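Local coordinates for protein putative fimbriae assembly chaperone (Salmonella typhimurium, PDB 2CO7) that probably acts as a periplasmic chaperone in fimbriae assembly, helping pilus subunits to fold and holding them until they are assembled, at residues I22-T27 with I129-A134. Residues are numbered along the deposited sequence; the frame is centred on the assembly and turned at random.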
loop_
_atom_site.group_PDB
_atom_site.type_symbol
_atom_site.label_atom_id
_atom_site.label_comp_id
_atom_site.label_asym_id
_atom_site.label_seq_id
_atom_site.Cartn_x
_atom_site.Cartn_y
_atom_site.Cartn_z
ATOM N N ILE B 22 -3.842 14.328 -7.297
ATOM C CA ILE B 22 -3.583 15.657 -6.716
ATOM C C ILE B 22 -4.914 16.424 -6.766
ATOM O O ILE B 22 -5.529 16.579 -7.848
ATOM C CB ILE B 22 -2.470 16.427 -7.457
ATOM C CG1 ILE B 22 -1.190 15.566 -7.542
ATOM C CG2 ILE B 22 -2.262 17.884 -6.808
ATOM C CD1 ILE B 22 -0.666 15.049 -6.183
ATOM N N TYR B 23 -5.342 16.884 -5.599
ATOM C CA TYR B 23 -6.617 17.611 -5.456
ATOM C C TYR B 23 -6.339 19.082 -5.288
ATOM O O TYR B 23 -5.968 19.536 -4.197
ATOM C CB TYR B 23 -7.430 17.043 -4.265
ATOM C CG TYR B 23 -8.905 17.442 -4.292
ATOM C CD1 TYR B 23 -9.904 16.494 -4.560
ATOM C CD2 TYR B 23 -9.295 18.759 -4.039
ATOM C CE1 TYR B 23 -11.257 16.850 -4.557
ATOM C CE2 TYR B 23 -10.650 19.133 -4.072
ATOM C CZ TYR B 23 -11.626 18.160 -4.320
ATOM O OH TYR B 23 -12.967 18.545 -4.370
ATOM N N HIS B 24 -6.532 19.832 -6.376
ATOM C CA HIS B 24 -6.273 21.269 -6.393
ATOM C C HIS B 24 -7.472 21.968 -5.750
ATOM O O HIS B 24 -8.589 21.748 -6.173
ATOM C CB HIS B 24 -6.066 21.742 -7.828
ATOM C CG HIS B 24 -4.801 21.234 -8.452
ATOM N ND1 HIS B 24 -4.699 19.990 -9.040
ATOM C CD2 HIS B 24 -3.583 21.818 -8.591
ATOM C CE1 HIS B 24 -3.469 19.831 -9.512
ATOM N NE2 HIS B 24 -2.780 20.931 -9.266
ATOM N N ALA B 25 -7.221 22.753 -4.714
ATOM C CA ALA B 25 -8.283 23.377 -3.911
ATOM C C ALA B 25 -9.418 24.080 -4.688
ATOM O O ALA B 25 -10.599 23.936 -4.326
ATOM C CB ALA B 25 -7.681 24.337 -2.862
ATOM N N GLY B 26 -9.078 24.855 -5.719
ATOM C CA GLY B 26 -10.108 25.591 -6.472
ATOM C C GLY B 26 -11.054 24.749 -7.323
ATOM O O GLY B 26 -12.126 25.220 -7.743
ATOM N N THR B 27 -10.689 23.501 -7.556
ATOM C CA THR B 27 -11.470 22.614 -8.436
ATOM C C THR B 27 -12.778 22.077 -7.833
ATOM O O THR B 27 -12.999 22.183 -6.625
ATOM C CB THR B 27 -10.622 21.433 -8.918
ATOM O OG1 THR B 27 -10.417 20.524 -7.831
ATOM C CG2 THR B 27 -9.291 21.955 -9.538
ATOM N N ILE B 129 -3.629 13.980 -2.442
ATOM C CA ILE B 129 -2.872 15.110 -1.887
ATOM C C ILE B 129 -3.622 16.378 -2.142
ATOM O O ILE B 129 -3.786 16.793 -3.309
ATOM C CB ILE B 129 -1.401 15.168 -2.392
ATOM C CG1 ILE B 129 -0.666 13.833 -2.089
ATOM C CG2 ILE B 129 -0.602 16.339 -1.728
ATOM C CD1 ILE B 129 0.738 13.653 -2.806
ATOM N N PHE B 130 -4.042 17.006 -1.034
ATOM C CA PHE B 130 -4.780 18.246 -1.128
ATOM C C PHE B 130 -3.844 19.459 -1.206
ATOM O O PHE B 130 -3.046 19.652 -0.308
ATOM C CB PHE B 130 -5.779 18.377 0.031
ATOM C CG PHE B 130 -6.630 19.599 -0.068
ATOM C CD1 PHE B 130 -7.738 19.620 -0.924
ATOM C CD2 PHE B 130 -6.339 20.727 0.704
ATOM C CE1 PHE B 130 -8.577 20.806 -1.001
ATOM C CE2 PHE B 130 -7.143 21.879 0.646
ATOM C CZ PHE B 130 -8.263 21.917 -0.216
ATOM N N ARG B 131 -3.967 20.255 -2.262
ATOM C CA ARG B 131 -3.100 21.418 -2.486
ATOM C C ARG B 131 -3.927 22.724 -2.468
ATOM O O ARG B 131 -4.693 23.045 -3.436
ATOM C CB ARG B 131 -2.318 21.248 -3.798
ATOM C CG ARG B 131 -1.235 22.341 -4.021
ATOM C CD ARG B 131 -0.418 22.043 -5.222
ATOM N NE ARG B 131 0.280 20.753 -5.053
ATOM C CZ ARG B 131 0.844 20.067 -6.033
ATOM N NH1 ARG B 131 0.829 20.528 -7.297
ATOM N NH2 ARG B 131 1.426 18.913 -5.748
ATOM N N PRO B 132 -3.795 23.479 -1.363
ATOM C CA PRO B 132 -4.425 24.793 -1.251
ATOM C C PRO B 132 -4.058 25.665 -2.448
ATOM O O PRO B 132 -2.978 25.516 -3.023
ATOM C CB PRO B 132 -3.855 25.349 0.059
ATOM C CG PRO B 132 -3.549 24.108 0.859
ATOM C CD PRO B 132 -3.047 23.128 -0.134
ATOM N N ASP B 133 -4.961 26.571 -2.813
ATOM C CA ASP B 133 -4.768 27.394 -4.001
ATOM C C ASP B 133 -3.556 28.331 -3.847
ATOM O O ASP B 133 -2.875 28.647 -4.824
ATOM C CB ASP B 133 -6.056 28.171 -4.289
ATOM C CG ASP B 133 -6.169 28.626 -5.747
ATOM O OD1 ASP B 133 -6.281 29.855 -5.981
ATOM O OD2 ASP B 133 -6.122 27.763 -6.646
ATOM N N ALA B 134 -3.264 28.738 -2.620
ATOM C CA ALA B 134 -2.103 29.596 -2.344
ATOM C C ALA B 134 -0.778 28.847 -2.259
ATOM O O ALA B 134 0.281 29.471 -2.090
ATOM C CB ALA B 134 -2.336 30.436 -1.079
#
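Ile22, Tyr23 and His24 run parallel to Ile129, Phe130 and Arg131, joined by three backbone hydrogen bonds: Tyr23 N to Ile129 O, Arg131 N to Tyr23 O and Ala25 N to Arg131 O. This is the parallel pairing of strand 20-24 with the end of strand 116-131 in the immunoglobulin-like N-terminal domain of a PapD-type chaperone; the other neighbouring strands of this sheet run antiparallel.

On one face of the sheet Ile22 and Ile129 lie side by side, with Ile22 CD1 3.9 Å from Ile129 CB. Next to them comes the guanidinium of Arg131. Ile22 CG2 sits 3.8 Å above its plane, over the centre. The bend at chi3 (-61°) places Arg131 NE, which is salt-bridged to Glu90, while NH2 is salt-bridged to Asp208, a bond that links this strand end to the C-terminal domain. His24 runs alongside Arg131, ring and guanidinium planes 78° apart.

The opposite face carries Tyr23 and Phe130. Their rings meet obliquely, planes at 34°; Tyr23 CD2 comes in at the edge of the Phe130 ring, 3.6 Å from Phe130 CD1. Tyr23 OH reaches on to the backbone N of Arg80.

The strand ends in a type I turn that starts at His24 and runs to Thr27. Ala25 CB points back at the partner strand and rests 3.6 Å from Phe130 CZ, while His24 O takes two bonds from Thr27, one from its N and one from OG1 at 2.8 Å.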